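Local coordinates for diol-dehydratase (Roseburia inulinivorans, PDB 5I2G), which probably acts as a vitamin B12-independent glycyl-radical lyase that dehydrates diols, at residues S139-E144 with V508-A513; M458-E463 with A704-T709. All coordinates share one frame; numbering follows the deposited sequence.

Interaction 1. Residues S139-E144 with V508-A513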
# COMPACT_ATOMS: atom_id res chain seq x y z
N SER A 139 14.20 -6.23 2.77
CA SER A 139 14.48 -4.83 2.51
C SER A 139 13.92 -3.88 3.58
O SER A 139 14.40 -2.76 3.72
CB SER A 139 13.92 -4.44 1.14
OG SER A 139 14.38 -5.33 0.14
N TYR A 140 12.92 -4.33 4.32
CA TYR A 140 12.26 -3.49 5.32
C TYR A 140 12.89 -3.61 6.70
O TYR A 140 12.55 -2.86 7.62
CB TYR A 140 10.76 -3.82 5.40
CG TYR A 140 9.86 -2.97 4.51
CD1 TYR A 140 10.10 -1.60 4.34
CD2 TYR A 140 8.77 -3.53 3.85
CE1 TYR A 140 9.28 -0.81 3.56
CE2 TYR A 140 7.94 -2.74 3.04
CZ TYR A 140 8.20 -1.38 2.90
OH TYR A 140 7.39 -0.59 2.12
N MET A 141 13.83 -4.54 6.85
CA MET A 141 14.52 -4.74 8.13
C MET A 141 15.74 -3.82 8.33
O MET A 141 16.54 -3.61 7.42
CB MET A 141 14.97 -6.20 8.25
CG MET A 141 13.84 -7.19 8.22
SD MET A 141 14.38 -8.89 8.40
CE MET A 141 12.81 -9.74 8.24
N ALA A 142 15.89 -3.28 9.54
CA ALA A 142 17.08 -2.52 9.92
C ALA A 142 18.35 -3.38 9.81
O ALA A 142 18.29 -4.60 9.93
CB ALA A 142 16.92 -1.97 11.32
N PRO A 143 19.51 -2.73 9.61
CA PRO A 143 20.77 -3.50 9.59
C PRO A 143 21.04 -4.20 10.92
O PRO A 143 21.59 -5.31 10.95
CB PRO A 143 21.83 -2.41 9.31
CG PRO A 143 21.06 -1.27 8.66
CD PRO A 143 19.70 -1.30 9.29
N GLU A 144 20.67 -3.56 12.02
CA GLU A 144 20.88 -4.15 13.34
C GLU A 144 20.04 -5.42 13.50
O GLU A 144 20.46 -6.38 14.16
CB GLU A 144 20.56 -3.12 14.43
CG GLU A 144 21.55 -1.94 14.50
CD GLU A 144 21.22 -0.78 13.54
OE1 GLU A 144 20.33 -0.90 12.66
OE2 GLU A 144 21.87 0.28 13.68
N VAL A 508 10.90 -7.26 17.12
CA VAL A 508 9.72 -6.49 16.73
C VAL A 508 9.94 -5.81 15.38
O VAL A 508 9.02 -5.73 14.55
CB VAL A 508 9.36 -5.45 17.82
CG1 VAL A 508 8.29 -4.49 17.34
CG2 VAL A 508 8.91 -6.19 19.08
N ASN A 509 11.17 -5.39 15.12
CA ASN A 509 11.49 -4.82 13.82
C ASN A 509 11.41 -5.86 12.71
O ASN A 509 10.81 -5.62 11.67
CB ASN A 509 12.88 -4.20 13.85
CG ASN A 509 13.21 -3.51 12.55
OD1 ASN A 509 13.90 -4.06 11.69
ND2 ASN A 509 12.70 -2.29 12.40
N ALA A 510 12.03 -7.01 12.92
CA ALA A 510 11.90 -8.14 12.00
C ALA A 510 10.43 -8.48 11.71
O ALA A 510 10.02 -8.55 10.55
CB ALA A 510 12.61 -9.36 12.54
N ASP A 511 9.64 -8.67 12.76
CA ASP A 511 8.26 -9.10 12.57
C ASP A 511 7.43 -8.01 11.89
O ASP A 511 6.60 -8.31 11.03
CB ASP A 511 7.63 -9.49 13.93
CG ASP A 511 7.87 -10.95 14.29
OD1 ASP A 511 7.92 -11.81 13.37
OD2 ASP A 511 8.00 -11.25 15.49
N ASN A 512 7.67 -6.76 12.25
CA ASN A 512 6.95 -5.67 11.60
C ASN A 512 7.29 -5.54 10.12
O ASN A 512 6.40 -5.30 9.32
CB ASN A 512 7.19 -4.35 12.33
CG ASN A 512 6.35 -4.25 13.61
OD1 ASN A 512 5.50 -5.10 13.86
ND2 ASN A 512 6.57 -3.21 14.40
N ALA A 513 8.55 -5.75 9.77
CA ALA A 513 8.98 -5.77 8.37
C ALA A 513 8.25 -6.84 7.55
O ALA A 513 7.78 -6.57 6.44
CB ALA A 513 10.50 -6.01 8.28
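N509 reaches across to the turn at A142 with a single amide oxygen: A142 N donates to N509 OD1 at 3.0 Å with an N-H...O angle of 166°, a nearly straight bond whose donor lies 20° off the carbonyl plane. The asparagine gets there with CG anti to its own backbone N (chi1 -176°), which carries the amide out from helix 489-521.

Next to this bond the contact is apolar. The methyl of A513 touches two side chains near their bases, Y140 CB at 3.6 Å and M141 CG at 3.5 Å. Beyond CG the M141 chain is fully extended and runs across the helix axis; its methyl CE ends 3.8 Å from the carbonyl oxygen of A510 and 4.3 Å from A510 CB. N509 and A513, one helical turn apart, thus point toward the link, and A510 takes part mainly through its carbonyl oxygen.

A second layer fixes these groups. T145 OG1 is also hydrogen-bonded to N509 OD1, while N509 ND2 bonds to F195 O of the second subunit and Y140 O to S201 OG of that subunit. L146 and M149 touch M141.

The geometry is that of a short link between helices 133-140 and 143-150, with A142 at the N-cap position of the second, packed on a long helix at the subunit interface of a pyruvate formate lyase-like fold.

Interaction 2. Residues M458-E463 with A704-T709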
# COMPACT_ATOMS: atom_id res chain seq x y z
N MET A 458 16.22 -16.54 24.88
CA MET A 458 16.50 -15.68 26.04
C MET A 458 17.91 -15.87 26.61
O MET A 458 18.37 -15.08 27.44
CB MET A 458 15.47 -15.92 27.16
CG MET A 458 14.06 -15.54 26.73
SD MET A 458 12.75 -15.96 27.90
CE MET A 458 13.35 -15.15 29.37
N CYS A 459 18.60 -16.90 26.15
CA CYS A 459 19.92 -17.18 26.66
C CYS A 459 20.98 -16.35 25.95
O CYS A 459 22.02 -16.04 26.52
CB CYS A 459 20.25 -18.67 26.49
SG CYS A 459 19.26 -19.76 27.52
N ARG A 460 20.72 -16.00 24.70
CA ARG A 460 21.72 -15.30 23.91
C ARG A 460 22.00 -13.89 24.46
O ARG A 460 23.14 -13.45 24.44
CB ARG A 460 21.31 -15.26 22.44
CG ARG A 460 21.30 -16.63 21.78
CD ARG A 460 22.45 -16.79 20.80
NE ARG A 460 23.72 -16.53 21.46
CZ ARG A 460 24.81 -16.07 20.84
NH1 ARG A 460 24.78 -15.80 19.54
NH2 ARG A 460 25.92 -15.86 21.53
N PRO A 461 20.96 -13.18 24.95
CA PRO A 461 21.29 -11.93 25.65
C PRO A 461 22.04 -12.16 26.96
O PRO A 461 22.87 -11.32 27.32
CB PRO A 461 19.92 -11.31 25.92
CG PRO A 461 19.07 -11.82 24.84
CD PRO A 461 19.52 -13.25 24.67
N LEU A 462 21.77 -13.25 27.65
CA LEU A 462 22.50 -13.52 28.88
C LEU A 462 23.99 -13.70 28.56
O LEU A 462 24.85 -13.11 29.21
CB LEU A 462 21.95 -14.74 29.62
CG LEU A 462 22.68 -15.09 30.93
CD1 LEU A 462 22.38 -14.08 32.03
CD2 LEU A 462 22.30 -16.48 31.38
N GLU A 463 24.28 -14.49 27.53
CA GLU A 463 25.65 -14.64 27.05
C GLU A 463 26.27 -13.28 26.71
O GLU A 463 27.45 -13.05 27.01
CB GLU A 463 25.71 -15.55 25.82
CG GLU A 463 25.45 -17.02 26.09
CD GLU A 463 25.65 -17.86 24.83
OE1 GLU A 463 24.78 -17.79 23.93
OE2 GLU A 463 26.68 -18.58 24.73
N ALA A 704 21.60 -25.64 20.10
CA ALA A 704 22.79 -25.81 19.26
C ALA A 704 23.54 -24.49 18.99
O ALA A 704 24.74 -24.51 18.73
CB ALA A 704 22.42 -26.48 17.94
N GLN A 705 22.84 -23.35 19.06
CA GLN A 705 23.43 -22.04 18.78
C GLN A 705 23.87 -21.29 20.03
O GLN A 705 24.33 -20.14 19.95
CB GLN A 705 22.44 -21.16 18.01
CG GLN A 705 22.12 -21.65 16.60
CD GLN A 705 20.72 -21.27 16.15
OE1 GLN A 705 19.97 -20.63 16.88
NE2 GLN A 705 20.37 -21.68 14.94
N THR A 706 23.71 -21.93 21.18
CA THR A 706 23.96 -21.33 22.48
C THR A 706 25.13 -22.02 23.15
O THR A 706 25.12 -23.24 23.30
CB THR A 706 22.71 -21.44 23.39
OG1 THR A 706 21.55 -21.02 22.66
CG2 THR A 706 22.86 -20.59 24.66
N GLY A 707 26.13 -21.25 23.57
CA GLY A 707 27.22 -21.79 24.36
C GLY A 707 26.77 -22.21 25.75
O GLY A 707 25.58 -22.11 26.08
N ALA A 708 27.72 -22.69 26.56
CA ALA A 708 27.45 -23.11 27.93
C ALA A 708 26.89 -21.98 28.78
O ALA A 708 27.34 -20.84 28.69
CB ALA A 708 28.71 -23.66 28.56
N THR A 709 25.92 -22.31 29.62
CA THR A 709 25.24 -21.33 30.47
C THR A 709 25.47 -21.64 31.96
O THR A 709 25.74 -22.79 32.31
CB THR A 709 23.73 -21.31 30.17
OG1 THR A 709 23.27 -22.65 29.98
CG2 THR A 709 23.45 -20.51 28.89
O HOH W 1 28.53 -19.51 26.55
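E463 meets T706 and G707 in a helix-to-loop contact of mixed character, where helix 459-466, just after strand 454-457, lies against the irregular chain that follows helix 699-704. The polar half centres on the carboxylate, whose two oxygens divide the work. On the loop side, G707 N approaches E463 OE2 at 3.0 Å, but its N-H...O angle of 126° makes this a weak bond. The same oxygen accepts a hydrogen bond from water 1 at 2.8 Å, and that water donates again to A708 O, also at 2.8 Å, so the carboxylate reaches the loop both directly and through solvent. On the helix side, R460 NE forms a salt bridge with E463 OE1 at 3.0 Å and 145°, joined by a weaker, longer bond from NH2. E463 extends beyond CG (chi2 -175°), which sets the carboxylate over the loop.

The T706 methyl CG2 packs on C459 CB at 3.7 Å, and also lies against the carboxylate, 3.5 Å from E463 OE1. Q705 O stands 3.9 Å above the guanidinium plane of R460, displaced toward its rim.

Outer partners hold both sides. R460 also pairs with D471 and H151 O and makes a cation-pi contact with F153; R713 bonds to T706 O and G707 O, and T706 OG1 to L702 O and N457 ND2.

With an alanine here in place of E463, R460 NE would probably be left without its carboxylate mate, and G707 N and water 1 without the oxygen that joins them to the helix.

An i to i+3 salt bridge within helix 459-466, whose carboxylate also takes a weak N-H bond from the loop, ties that helix to the chain after helix 699-704 in this pyruvate formate lyase-like fold.

From the N terminus the segments come in the order 139-144, 458-463, 508-513 and 704-709, so the two contacts cross. Interaction 1 closes a loop of 363 intervening residues; interaction 2 begins within it and closes a second one of 240 after the first has ended. Their centres are 22 Å apart and their nearest atoms about 12 Å, without touching. Helix 489-521 joins them: its 508-513 turn carries interaction 1, while its F492 and Y496 pack on L462. A further route runs from helix 143-150 to H151, whose carbonyl bonds to R460. Interaction 1 adjoins the second subunit; no other chain of the assembly touches interaction 2.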